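Local coordinates for F-actin-capping protein subunit alpha (Dictyostelium discoideum, PDB 4AKR), which caps the fast-growing barbed ends of actin filaments independently of calcium, blocking subunit exchange there without severing the filaments, at residues L16-P20 with C21-E25; A32-P35 with S36-L39; G99-S102 with A103-E106; G105-Q109 with D110-Y114. One frame throughout, in Å; residues are numbered along the deposited sequence.

Overall arrangement
Followed from the N terminus, the contacts show how short turns join larger elements of a fold. Interaction 1 closes the loop between helix 4-16 and helix 23-31. Interaction 2 lies in the next connection, to helix 44-55, its centre about 18 Å from that of interaction 1. After helix 44-55 and a short hairpin the chain builds a four-stranded antiparallel sheet that ends in strand 96-102, where interaction 3 lays the R101 side chain along the loop leaving the strand. Interaction 4 overlaps it, sharing G105 and E106, and starts helix 112-129, on the opposite side of the chain's centre from interaction 1. Interactions 1 and 2 each close before the next opens, and none nests.

Interaction 1 (L16-P20 with C21-E25); sequences LNAPP and CEFME
P19 and E22 meet where a loop between two helices reverses, their side chains crossing at about a right angle. The E22 carboxylate comes up against the CG corner of the proline ring, with OE1 of E22 3.3 Å from CG of P19 and OE2 of E22 3.8 Å from CB of P19. CG of E22 lies beside its own backbone N (chi1 -56°) and the chain continues extended, which carries the carboxylate out to CG of P19. The pair belongs to a type II beta turn from P19 to E22, closed by a weak bond of 3.4 Å from N of E22 to O of P19. P20 and C21 occupy its corners; C21 takes a positive phi of 69°, and its CB sits tightly, 2.8 Å from O of P20. Beyond the turn, CB of A18 approaches the F23 ring at its edge, near the ring plane, and stops 3.8 Å from CD1 of F23. E22 is also the N-cap residue of the helix that follows. Its carboxylate has stronger partners outside the loop: OE1 forms a salt bridge with a basic side chain of the other protein chain, and OE2 bonds to S164. The turn thus joins helix 4-16 to helix 23-31, with F23 stacked on Y51 and edge-to-face with F48 of helix 44-55, and C21 resting on C155 and Y157 of strand 145-158.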
ATOM      1  N   LEU A  16       1.447  12.788   5.984  1.00 15.28           N
ATOM      2  CA  LEU A  16       0.387  12.087   6.695  1.00 17.14           C
ATOM      3  C   LEU A  16       0.194  10.653   6.234  1.00 18.29           C
ATOM      4  O   LEU A  16      -0.351   9.833   6.967  1.00 18.79           O
ATOM      5  CB  LEU A  16      -0.941  12.841   6.549  1.00 18.05           C
ATOM      6  CG  LEU A  16      -1.119  14.126   7.364  1.00 19.37           C
ATOM      7  CD1 LEU A  16      -2.369  14.858   6.900  1.00 19.36           C
ATOM      8  CD2 LEU A  16      -1.206  13.786   8.847  1.00 18.97           C
ATOM      9  N   ASN A  17       0.645  10.346   5.025  1.00 20.02           N
ATOM     10  CA  ASN A  17       0.467   9.006   4.480  1.00 21.50           C
ATOM     11  C   ASN A  17       1.692   8.110   4.475  1.00 22.94           C
ATOM     12  O   ASN A  17       1.701   7.065   3.820  1.00 24.54           O
ATOM     13  CB  ASN A  17      -0.105   9.112   3.068  1.00 18.78           C
ATOM     14  CG  ASN A  17      -1.588   9.384   3.078  1.00 19.10           C
ATOM     15  OD1 ASN A  17      -2.387   8.481   3.312  1.00 18.15           O
ATOM     16  ND2 ASN A  17      -1.967  10.637   2.852  1.00 17.07           N
ATOM     17  N   ALA A  18       2.724   8.512   5.208  1.00 23.06           N
ATOM     18  CA  ALA A  18       3.944   7.724   5.278  1.00 22.13           C
ATOM     19  C   ALA A  18       3.653   6.381   5.934  1.00 21.21           C
ATOM     20  O   ALA A  18       2.858   6.293   6.875  1.00 20.55           O
ATOM     21  CB  ALA A  18       5.011   8.474   6.078  1.00 22.26           C
ATOM     22  N   PRO A  19       4.284   5.310   5.435  1.00 19.73           N
ATOM     23  CA  PRO A  19       4.042   4.000   6.043  1.00 19.59           C
ATOM     24  C   PRO A  19       4.648   3.967   7.442  1.00 20.35           C
ATOM     25  O   PRO A  19       5.455   4.830   7.810  1.00 19.70           O
ATOM     26  CB  PRO A  19       4.734   3.030   5.077  1.00 18.32           C
ATOM     27  CG  PRO A  19       5.837   3.855   4.485  1.00 18.91           C
ATOM     28  CD  PRO A  19       5.180   5.204   4.269  1.00 18.99           C
ATOM     29  N   PRO A  20       4.266   2.971   8.246  1.00 19.99           N
ATOM     30  CA  PRO A  20       4.792   2.850   9.608  1.00 20.33           C
ATOM     31  C   PRO A  20       6.302   2.638   9.661  1.00 18.78           C
ATOM     32  O   PRO A  20       6.877   1.925   8.832  1.00 17.29           O
ATOM     33  CB  PRO A  20       4.021   1.655  10.169  1.00 20.99           C
ATOM     34  CG  PRO A  20       3.795   0.803   8.939  1.00 23.28           C
ATOM     35  CD  PRO A  20       3.379   1.843   7.916  1.00 21.16           C
ATOM     36  N   CYS A  21       6.941   3.271  10.641  1.00 18.60           N
ATOM     37  CA  CYS A  21       8.383   3.140  10.834  1.00 17.82           C
ATOM     38  C   CYS A  21       9.262   3.775   9.768  1.00 16.09           C
ATOM     39  O   CYS A  21      10.483   3.692   9.865  1.00 15.06           O
ATOM     40  CB  CYS A  21       8.758   1.664  10.938  1.00 19.46           C
ATOM     41  SG  CYS A  21       8.029   0.828  12.338  1.00 29.60           S
ATOM     42  N   GLU A  22       8.657   4.393   8.755  1.00 14.23           N
ATOM     43  CA  GLU A  22       9.425   5.002   7.662  1.00 13.35           C
ATOM     44  C   GLU A  22       9.170   6.496   7.533  1.00 13.88           C
ATOM     45  O   GLU A  22       9.512   7.109   6.516  1.00 10.71           O
ATOM     46  CB  GLU A  22       9.060   4.332   6.339  1.00 13.20           C
ATOM     47  CG  GLU A  22       9.246   2.821   6.314  1.00 11.98           C
ATOM     48  CD  GLU A  22       8.710   2.200   5.037  1.00 15.75           C
ATOM     49  OE1 GLU A  22       8.928   2.775   3.936  1.00 12.60           O
ATOM     50  OE2 GLU A  22       8.073   1.131   5.137  1.00 14.55           O
ATOM     51  N   PHE A  23       8.569   7.066   8.574  1.00 14.32           N
ATOM     52  CA  PHE A  23       8.212   8.470   8.605  1.00 16.57           C
ATOM     53  C   PHE A  23       9.399   9.368   8.273  1.00 17.96           C
ATOM     54  O   PHE A  23       9.304  10.239   7.414  1.00 20.16           O
ATOM     55  CB  PHE A  23       7.622   8.822   9.980  1.00 17.66           C
ATOM     56  CG  PHE A  23       6.962  10.169  10.027  1.00 19.46           C
ATOM     57  CD1 PHE A  23       5.870  10.449   9.211  1.00 19.25           C
ATOM     58  CD2 PHE A  23       7.469  11.177  10.838  1.00 20.23           C
ATOM     59  CE1 PHE A  23       5.297  11.722   9.198  1.00 20.26           C
ATOM     60  CE2 PHE A  23       6.908  12.443  10.834  1.00 20.95           C
ATOM     61  CZ  PHE A  23       5.820  12.720  10.010  1.00 21.13           C
ATOM     62  N   MET A  24      10.531   9.146   8.921  1.00 19.70           N
ATOM     63  CA  MET A  24      11.682   9.975   8.636  1.00 20.84           C
ATOM     64  C   MET A  24      12.208   9.844   7.205  1.00 20.77           C
ATOM     65  O   MET A  24      12.708  10.824   6.651  1.00 19.88           O
ATOM     66  CB  MET A  24      12.784   9.714   9.655  1.00 23.78           C
ATOM     67  CG  MET A  24      12.474  10.336  11.025  1.00 30.00           C
ATOM     68  SD  MET A  24      11.915  12.077  10.898  1.00 39.38           S
ATOM     69  CE  MET A  24      13.477  12.967  10.961  1.00 34.28           C
ATOM     70  N   GLU A  25      12.105   8.659   6.601  1.00 17.79           N
ATOM     71  CA  GLU A  25      12.570   8.511   5.223  1.00 20.31           C
ATOM     72  C   GLU A  25      11.668   9.357   4.328  1.00 21.35           C
ATOM     73  O   GLU A  25      12.125   9.973   3.368  1.00 22.69           O
ATOM     74  CB  GLU A  25      12.521   7.049   4.756  1.00 23.14           C
ATOM     75  CG  GLU A  25      13.675   6.165   5.220  1.00 26.07           C
ATOM     76  CD  GLU A  25      13.543   5.712   6.654  1.00 30.60           C
ATOM     77  OE1 GLU A  25      12.399   5.640   7.147  1.00 34.96           O
ATOM     78  OE2 GLU A  25      14.578   5.406   7.288  1.00 32.63           O
TER

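Interaction 2 (A32-P35 with S36-L39); sequences ALLP and SESL
A type I beta turn from S36 to L39, in the connection between helix 23-31 and helix 44-55, folds the leucine at its end back over P35 and L34. The turn is closed by N of L39 bonding to O of S36 at 2.9 Å. L39 then crosses P35 at about a right angle, and its CD1 branch does the touching: CD1 of L39 lies 3.3 Å from CG of P35, tighter than ordinary van der Waals packing, and 3.5 Å from CD of P35. The same methyl is 4.2 Å from CD2 of L34, so one leucine branch meets two apolar neighbours. On the polar side of the turn, OG of S36 stands anti to its backbone N (chi1 -177°), which lets it bond to OG of S38 at 3.0 Å and brace the loop with a hydroxyl pair. E37 swings its end back toward L34, but the main partner of its carboxylate is R31, through a salt bridge. The apolar group rests on helix 4-16: L34 touches A11, P35 touches L7, and L39 lies on N4 and V8, while the preceding A32 and L33 pack against apolar side chains of the other protein chain.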
ATOM      1  N   ALA A  32      13.117  17.600   0.554  1.00 25.07           N
ATOM      2  CA  ALA A  32      13.980  17.779  -0.604  1.00 24.81           C
ATOM      3  C   ALA A  32      13.200  18.144  -1.858  1.00 24.65           C
ATOM      4  O   ALA A  32      13.785  18.409  -2.908  1.00 27.27           O
ATOM      5  CB  ALA A  32      14.799  16.521  -0.842  1.00 23.73           C
ATOM      6  N   LEU A  33      11.881  18.167  -1.751  1.00 24.91           N
ATOM      7  CA  LEU A  33      11.052  18.495  -2.896  1.00 25.36           C
ATOM      8  C   LEU A  33      10.409  19.855  -2.727  1.00 25.83           C
ATOM      9  O   LEU A  33       9.862  20.411  -3.674  1.00 25.87           O
ATOM     10  CB  LEU A  33       9.983  17.421  -3.088  1.00 25.38           C
ATOM     11  CG  LEU A  33      10.576  16.018  -3.258  1.00 25.57           C
ATOM     12  CD1 LEU A  33       9.461  14.998  -3.395  1.00 25.60           C
ATOM     13  CD2 LEU A  33      11.492  15.995  -4.476  1.00 24.26           C
ATOM     14  N   LEU A  34      10.487  20.393  -1.514  1.00 26.10           N
ATOM     15  CA  LEU A  34       9.918  21.702  -1.226  1.00 28.58           C
ATOM     16  C   LEU A  34      10.842  22.815  -1.721  1.00 29.24           C
ATOM     17  O   LEU A  34      12.004  22.868  -1.339  1.00 31.93           O
ATOM     18  CB  LEU A  34       9.673  21.841   0.282  1.00 27.66           C
ATOM     19  CG  LEU A  34       8.538  20.947   0.784  1.00 26.46           C
ATOM     20  CD1 LEU A  34       8.374  21.060   2.286  1.00 27.08           C
ATOM     21  CD2 LEU A  34       7.260  21.352   0.075  1.00 27.97           C
ATOM     22  N   PRO A  35      10.333  23.718  -2.580  1.00 30.07           N
ATOM     23  CA  PRO A  35      11.164  24.814  -3.098  1.00 31.70           C
ATOM     24  C   PRO A  35      11.760  25.669  -1.991  1.00 33.75           C
ATOM     25  O   PRO A  35      12.755  26.355  -2.198  1.00 33.98           O
ATOM     26  CB  PRO A  35      10.200  25.593  -3.991  1.00 29.07           C
ATOM     27  CG  PRO A  35       8.876  25.347  -3.354  1.00 29.97           C
ATOM     28  CD  PRO A  35       8.933  23.876  -3.013  1.00 28.77           C
ATOM     29  N   SER A  36      11.143  25.621  -0.814  1.00 37.03           N
ATOM     30  CA  SER A  36      11.630  26.373   0.333  1.00 39.59           C
ATOM     31  C   SER A  36      11.221  25.709   1.641  1.00 41.95           C
ATOM     32  O   SER A  36      10.035  25.467   1.896  1.00 41.59           O
ATOM     33  CB  SER A  36      11.101  27.804   0.309  1.00 39.65           C
ATOM     34  OG  SER A  36      11.629  28.545   1.399  1.00 39.60           O
ATOM     35  N   GLU A  37      12.220  25.442   2.473  1.00 44.39           N
ATOM     36  CA  GLU A  37      12.024  24.799   3.766  1.00 46.12           C
ATOM     37  C   GLU A  37      11.097  25.587   4.696  1.00 45.45           C
ATOM     38  O   GLU A  37      10.692  25.087   5.743  1.00 46.55           O
ATOM     39  CB  GLU A  37      13.381  24.604   4.446  1.00 48.29           C
ATOM     40  CG  GLU A  37      13.417  23.475   5.465  1.00 51.99           C
ATOM     41  CD  GLU A  37      13.108  22.126   4.840  1.00 54.43           C
ATOM     42  OE1 GLU A  37      11.926  21.876   4.511  1.00 55.12           O
ATOM     43  OE2 GLU A  37      14.052  21.320   4.664  1.00 55.97           O
ATOM     44  N   SER A  38      10.757  26.813   4.317  1.00 43.85           N
ATOM     45  CA  SER A  38       9.892  27.634   5.152  1.00 42.43           C
ATOM     46  C   SER A  38       8.419  27.422   4.837  1.00 42.06           C
ATOM     47  O   SER A  38       7.554  27.806   5.621  1.00 41.10           O
ATOM     48  CB  SER A  38      10.242  29.113   4.978  1.00 41.50           C
ATOM     49  OG  SER A  38       9.894  29.563   3.681  1.00 41.87           O
ATOM     50  N   LEU A  39       8.135  26.811   3.689  1.00 42.60           N
ATOM     51  CA  LEU A  39       6.754  26.556   3.279  1.00 42.82           C
ATOM     52  C   LEU A  39       5.927  25.810   4.324  1.00 42.75           C
ATOM     53  O   LEU A  39       4.737  26.074   4.480  1.00 42.15           O
ATOM     54  CB  LEU A  39       6.727  25.765   1.966  1.00 42.96           C
ATOM     55  CG  LEU A  39       7.108  26.520   0.693  1.00 44.31           C
ATOM     56  CD1 LEU A  39       7.157  25.558  -0.489  1.00 44.54           C
ATOM     57  CD2 LEU A  39       6.093  27.623   0.446  1.00 45.03           C
TER

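Interaction 3 (G99-S102 with A103-E106); sequences GERS and ASGE
R101 reaches from the end of an antiparallel strand toward E106 in the loop that follows, a local exchange between strand 96-102, outermost within this chain in a four-stranded sheet, and its exit. From CB the side chain sets out with CG between the backbone N and the carbonyl carbon (chi1 71°), then runs extended through CD to NE, so that only its guanidinium end comes near the loop; within the sheet the side chain touches V87 of strand 86-91. At the tip the two terminal nitrogens divide the work. NH1 of R101 gives a weak hydrogen bond to the carbonyl O of S102 at 3.0 Å, bending back to its own strand. The same nitrogen lies 3.6 Å from OG of S104 and makes a long salt bridge to OE1 of E106 at 3.9 Å. NH2 of R101 stands 3.9 Å from OE2 of E106, which lies in the guanidinium plane at its edge. The two flat groups are nonetheless turned 79° apart, so the pairing is a loose electrostatic one and not a flat bidentate bridge. E106 bends at chi2, which turns its carboxylate back to the backbone N-H of S104, and that bond holds it. G105 adopts backbone angles at which a side chain would collide with the preceding carbonyl O. The strand's own end is secured by backbone bonds of R101 to V87 and of A103 to K85. The carboxylate is gripped by N of S104, which meets OE1 of E106 at 2.8 Å on the syn side, 19° out of the carboxylate plane.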
ATOM      1  N   GLY A  99      10.577  15.785  28.335  1.00 28.54           N
ATOM      2  CA  GLY A  99      10.245  15.972  29.734  1.00 27.94           C
ATOM      3  C   GLY A  99       9.602  14.756  30.374  1.00 27.65           C
ATOM      4  O   GLY A  99       8.972  13.938  29.702  1.00 27.99           O
ATOM      5  N   GLU A 100       9.779  14.638  31.684  1.00 25.82           N
ATOM      6  CA  GLU A 100       9.218  13.536  32.448  1.00 24.93           C
ATOM      7  C   GLU A 100       8.959  14.028  33.869  1.00 24.61           C
ATOM      8  O   GLU A 100       9.877  14.475  34.555  1.00 26.07           O
ATOM      9  CB  GLU A 100      10.188  12.345  32.466  1.00 24.06           C
ATOM     10  CG  GLU A 100      10.199  11.492  31.197  1.00 23.56           C
ATOM     11  CD  GLU A 100      11.334  10.464  31.183  1.00 24.88           C
ATOM     12  OE1 GLU A 100      11.582   9.810  32.217  1.00 25.00           O
ATOM     13  OE2 GLU A 100      11.980  10.301  30.129  1.00 25.36           O
ATOM     14  N   ARG A 101       7.705  13.967  34.301  1.00 24.16           N
ATOM     15  CA  ARG A 101       7.350  14.393  35.647  1.00 23.40           C
ATOM     16  C   ARG A 101       6.235  13.527  36.210  1.00 23.09           C
ATOM     17  O   ARG A 101       5.575  12.791  35.480  1.00 21.86           O
ATOM     18  CB  ARG A 101       6.906  15.860  35.655  1.00 21.81           C
ATOM     19  CG  ARG A 101       5.560  16.138  35.003  1.00 21.64           C
ATOM     20  CD  ARG A 101       5.146  17.570  35.302  1.00 20.70           C
ATOM     21  NE  ARG A 101       3.931  18.004  34.619  1.00 20.67           N
ATOM     22  CZ  ARG A 101       2.693  17.709  35.001  1.00 22.89           C
ATOM     23  NH1 ARG A 101       2.480  16.959  36.072  1.00 25.67           N
ATOM     24  NH2 ARG A 101       1.659  18.195  34.322  1.00 23.67           N
ATOM     25  N   SER A 102       6.040  13.620  37.517  1.00 22.59           N
ATOM     26  CA  SER A 102       5.004  12.869  38.197  1.00 22.23           C
ATOM     27  C   SER A 102       3.660  13.523  37.931  1.00 23.56           C
ATOM     28  O   SER A 102       3.566  14.752  37.832  1.00 23.33           O
ATOM     29  CB  SER A 102       5.255  12.875  39.701  1.00 22.59           C
ATOM     30  OG  SER A 102       6.532  12.369  40.007  1.00 23.23           O
ATOM     31  N   ALA A 103       2.617  12.711  37.812  1.00 24.10           N
ATOM     32  CA  ALA A 103       1.284  13.260  37.596  1.00 25.12           C
ATOM     33  C   ALA A 103       0.891  13.971  38.896  1.00 25.99           C
ATOM     34  O   ALA A 103       1.324  13.584  39.977  1.00 26.48           O
ATOM     35  CB  ALA A 103       0.295  12.146  37.279  1.00 22.90           C
ATOM     36  N   SER A 104       0.077  15.009  38.794  1.00 26.88           N
ATOM     37  CA  SER A 104      -0.327  15.735  39.977  1.00 27.38           C
ATOM     38  C   SER A 104      -1.818  16.036  39.986  1.00 29.79           C
ATOM     39  O   SER A 104      -2.245  17.083  40.477  1.00 31.60           O
ATOM     40  CB  SER A 104       0.485  17.029  40.083  1.00 27.22           C
ATOM     41  OG  SER A 104       0.441  17.776  38.878  1.00 26.87           O
ATOM     42  N   GLY A 105      -2.610  15.112  39.444  1.00 30.17           N
ATOM     43  CA  GLY A 105      -4.049  15.297  39.407  1.00 29.40           C
ATOM     44  C   GLY A 105      -4.705  14.874  38.102  1.00 30.41           C
ATOM     45  O   GLY A 105      -5.932  14.763  38.035  1.00 30.80           O
ATOM     46  N   GLU A 106      -3.896  14.636  37.068  1.00 29.71           N
ATOM     47  CA  GLU A 106      -4.405  14.225  35.755  1.00 28.59           C
ATOM     48  C   GLU A 106      -5.139  12.892  35.804  1.00 27.56           C
ATOM     49  O   GLU A 106      -6.035  12.632  35.006  1.00 26.68           O
ATOM     50  CB  GLU A 106      -3.267  14.103  34.743  1.00 28.29           C
ATOM     51  CG  GLU A 106      -2.538  15.400  34.433  1.00 30.56           C
ATOM     52  CD  GLU A 106      -1.703  15.900  35.592  1.00 29.43           C
ATOM     53  OE1 GLU A 106      -0.957  15.098  36.180  1.00 29.41           O
ATOM     54  OE2 GLU A 106      -1.784  17.101  35.905  1.00 32.44           O
TER

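Interaction 4 (G105-Q109 with D110-Y114); sequences GEIEQ and DIEQY
The backbone makes a tight turn from E108 to E112 that leads into helix 112-129, with I111 at the N-cap. N of E112 bonds to O of Q109 at 3.2 Å. N of I111 bonds weakly to O of E108 at 3.5 Å. CG1 of I111 lies between the backbone N and the carbonyl carbon (chi1 65°), which brings CD1 of I111 to 3.8 Å from OE1 of E108. E112 instead sends CG anti to its backbone N and bends at chi2, folding the carboxylate back so that OE1 of E112 comes 3.3 Å from CG2 of I107. The Q109 and E112 side chains run in parallel, OE1 of Q109 lying 3.9 Å from CG of E112, with amide and carboxylate planes 37° apart. One water ties the preceding loop to the helix start, donating to O of E108 and to OE1 of E112, each at 2.7 Å. Outside this turn, I111 packs on I146 of strand 145-158 and I107 on L80 of strand 78-81. OE1 of E108 and OD1 of D110 lie 4.3 Å apart, yet both residues share K141 through salt bridges, and E112 pairs with R115. The lysine would therefore be expected to offset the repulsion between the two acids, and a cluster of negative groups at a helix N terminus probably gains further from the positive end of the helix dipole.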
ATOM      1  N   GLY A 105      -2.610  15.112  39.444  1.00 30.17           N
ATOM      2  CA  GLY A 105      -4.049  15.297  39.407  1.00 29.40           C
ATOM      3  C   GLY A 105      -4.705  14.874  38.102  1.00 30.41           C
ATOM      4  O   GLY A 105      -5.932  14.763  38.035  1.00 30.80           O
ATOM      5  N   GLU A 106      -3.896  14.636  37.068  1.00 29.71           N
ATOM      6  CA  GLU A 106      -4.405  14.225  35.755  1.00 28.59           C
ATOM      7  C   GLU A 106      -5.139  12.892  35.804  1.00 27.56           C
ATOM      8  O   GLU A 106      -6.035  12.632  35.006  1.00 26.68           O
ATOM      9  CB  GLU A 106      -3.267  14.103  34.743  1.00 28.29           C
ATOM     10  CG  GLU A 106      -2.538  15.400  34.433  1.00 30.56           C
ATOM     11  CD  GLU A 106      -1.703  15.900  35.592  1.00 29.43           C
ATOM     12  OE1 GLU A 106      -0.957  15.098  36.180  1.00 29.41           O
ATOM     13  OE2 GLU A 106      -1.784  17.101  35.905  1.00 32.44           O
ATOM     14  N   ILE A 107      -4.742  12.039  36.737  1.00 27.06           N
ATOM     15  CA  ILE A 107      -5.362  10.731  36.877  1.00 25.62           C
ATOM     16  C   ILE A 107      -6.566  10.825  37.804  1.00 26.63           C
ATOM     17  O   ILE A 107      -6.473  11.375  38.902  1.00 28.62           O
ATOM     18  CB  ILE A 107      -4.344   9.714  37.442  1.00 24.42           C
ATOM     19  CG1 ILE A 107      -3.112   9.665  36.525  1.00 23.34           C
ATOM     20  CG2 ILE A 107      -4.996   8.340  37.583  1.00 22.17           C
ATOM     21  CD1 ILE A 107      -1.960   8.828  37.059  1.00 22.47           C
ATOM     22  N   GLU A 108      -7.701  10.299  37.357  1.00 26.88           N
ATOM     23  CA  GLU A 108      -8.910  10.322  38.172  1.00 27.42           C
ATOM     24  C   GLU A 108      -8.849   9.220  39.221  1.00 26.98           C
ATOM     25  O   GLU A 108      -9.072   8.049  38.916  1.00 25.15           O
ATOM     26  CB  GLU A 108     -10.142  10.143  37.286  1.00 28.94           C
ATOM     27  CG  GLU A 108     -10.431  11.350  36.415  1.00 30.95           C
ATOM     28  CD  GLU A 108     -11.491  11.077  35.377  1.00 32.89           C
ATOM     29  OE1 GLU A 108     -12.580  10.584  35.751  1.00 33.74           O
ATOM     30  OE2 GLU A 108     -11.233  11.360  34.186  1.00 34.49           O
ATOM     31  N   GLN A 109      -8.551   9.608  40.461  1.00 27.40           N
ATOM     32  CA  GLN A 109      -8.433   8.655  41.561  1.00 25.87           C
ATOM     33  C   GLN A 109      -9.709   7.900  41.924  1.00 25.90           C
ATOM     34  O   GLN A 109      -9.641   6.751  42.344  1.00 25.73           O
ATOM     35  CB  GLN A 109      -7.904   9.354  42.824  1.00 26.43           C
ATOM     36  CG  GLN A 109      -6.499   9.929  42.709  1.00 24.69           C
ATOM     37  CD  GLN A 109      -5.494   8.921  42.192  1.00 22.66           C
ATOM     38  OE1 GLN A 109      -5.445   7.789  42.652  1.00 23.19           O
ATOM     39  NE2 GLN A 109      -4.678   9.337  41.230  1.00 24.32           N
ATOM     40  N   ASP A 110     -10.870   8.525  41.764  1.00 26.12           N
ATOM     41  CA  ASP A 110     -12.109   7.853  42.146  1.00 28.15           C
ATOM     42  C   ASP A 110     -12.453   6.581  41.378  1.00 28.14           C
ATOM     43  O   ASP A 110     -13.242   5.770  41.854  1.00 29.54           O
ATOM     44  CB  ASP A 110     -13.287   8.833  42.104  1.00 31.30           C
ATOM     45  CG  ASP A 110     -13.450   9.509  40.758  1.00 34.75           C
ATOM     46  OD1 ASP A 110     -12.820   9.070  39.774  1.00 37.79           O
ATOM     47  OD2 ASP A 110     -14.221  10.488  40.693  1.00 36.95           O
ATOM     48  N   ILE A 111     -11.849   6.392  40.210  1.00 27.89           N
ATOM     49  CA  ILE A 111     -12.106   5.201  39.404  1.00 26.29           C
ATOM     50  C   ILE A 111     -10.792   4.475  39.099  1.00 25.97           C
ATOM     51  O   ILE A 111     -10.760   3.512  38.336  1.00 26.48           O
ATOM     52  CB  ILE A 111     -12.784   5.581  38.074  1.00 25.33           C
ATOM     53  CG1 ILE A 111     -11.831   6.412  37.222  1.00 23.85           C
ATOM     54  CG2 ILE A 111     -14.021   6.410  38.345  1.00 26.62           C
ATOM     55  CD1 ILE A 111     -12.391   6.767  35.867  1.00 25.42           C
ATOM     56  N   GLU A 112      -9.715   4.946  39.711  1.00 25.13           N
ATOM     57  CA  GLU A 112      -8.382   4.384  39.504  1.00 23.12           C
ATOM     58  C   GLU A 112      -8.293   2.889  39.772  1.00 22.13           C
ATOM     59  O   GLU A 112      -7.463   2.209  39.173  1.00 22.09           O
ATOM     60  CB  GLU A 112      -7.374   5.148  40.373  1.00 22.18           C
ATOM     61  CG  GLU A 112      -5.946   4.596  40.411  1.00 23.20           C
ATOM     62  CD  GLU A 112      -5.275   4.519  39.048  1.00 23.16           C
ATOM     63  OE1 GLU A 112      -5.742   5.189  38.102  1.00 23.87           O
ATOM     64  OE2 GLU A 112      -4.268   3.789  38.934  1.00 22.77           O
ATOM     65  N   GLN A 113      -9.138   2.368  40.659  1.00 22.08           N
ATOM     66  CA  GLN A 113      -9.096   0.939  40.957  1.00 22.00           C
ATOM     67  C   GLN A 113      -9.554   0.130  39.756  1.00 20.97           C
ATOM     68  O   GLN A 113      -9.140  -1.012  39.569  1.00 20.87           O
ATOM     69  CB  GLN A 113      -9.951   0.596  42.186  1.00 23.53           C
ATOM     70  CG  GLN A 113      -9.404   1.181  43.488  1.00 26.30           C
ATOM     71  CD  GLN A 113      -9.997   0.546  44.739  1.00 28.91           C
ATOM     72  OE1 GLN A 113      -9.683   0.954  45.858  1.00 29.92           O
ATOM     73  NE2 GLN A 113     -10.848  -0.463  44.557  1.00 29.24           N
ATOM     74  N   TYR A 114     -10.418   0.724  38.941  1.00 20.79           N
ATOM     75  CA  TYR A 114     -10.892   0.051  37.739  1.00 20.02           C
ATOM     76  C   TYR A 114      -9.810   0.144  36.679  1.00 17.04           C
ATOM     77  O   TYR A 114      -9.485  -0.840  36.029  1.00 17.32           O
ATOM     78  CB  TYR A 114     -12.206   0.687  37.241  1.00 21.81           C
ATOM     79  CG  TYR A 114     -13.407   0.196  38.019  1.00 23.62           C
ATOM     80  CD1 TYR A 114     -13.869  -1.111  37.863  1.00 25.23           C
ATOM     81  CD2 TYR A 114     -14.027   1.004  38.973  1.00 25.41           C
ATOM     82  CE1 TYR A 114     -14.919  -1.610  38.645  1.00 26.99           C
ATOM     83  CE2 TYR A 114     -15.076   0.519  39.760  1.00 27.33           C
ATOM     84  CZ  TYR A 114     -15.514  -0.791  39.591  1.00 29.50           C
ATOM     85  OH  TYR A 114     -16.534  -1.284  40.377  1.00 30.79           O
TER
HETATM   86  O   HOH W   1      -7.961   6.380  37.170  1.00 14.81           O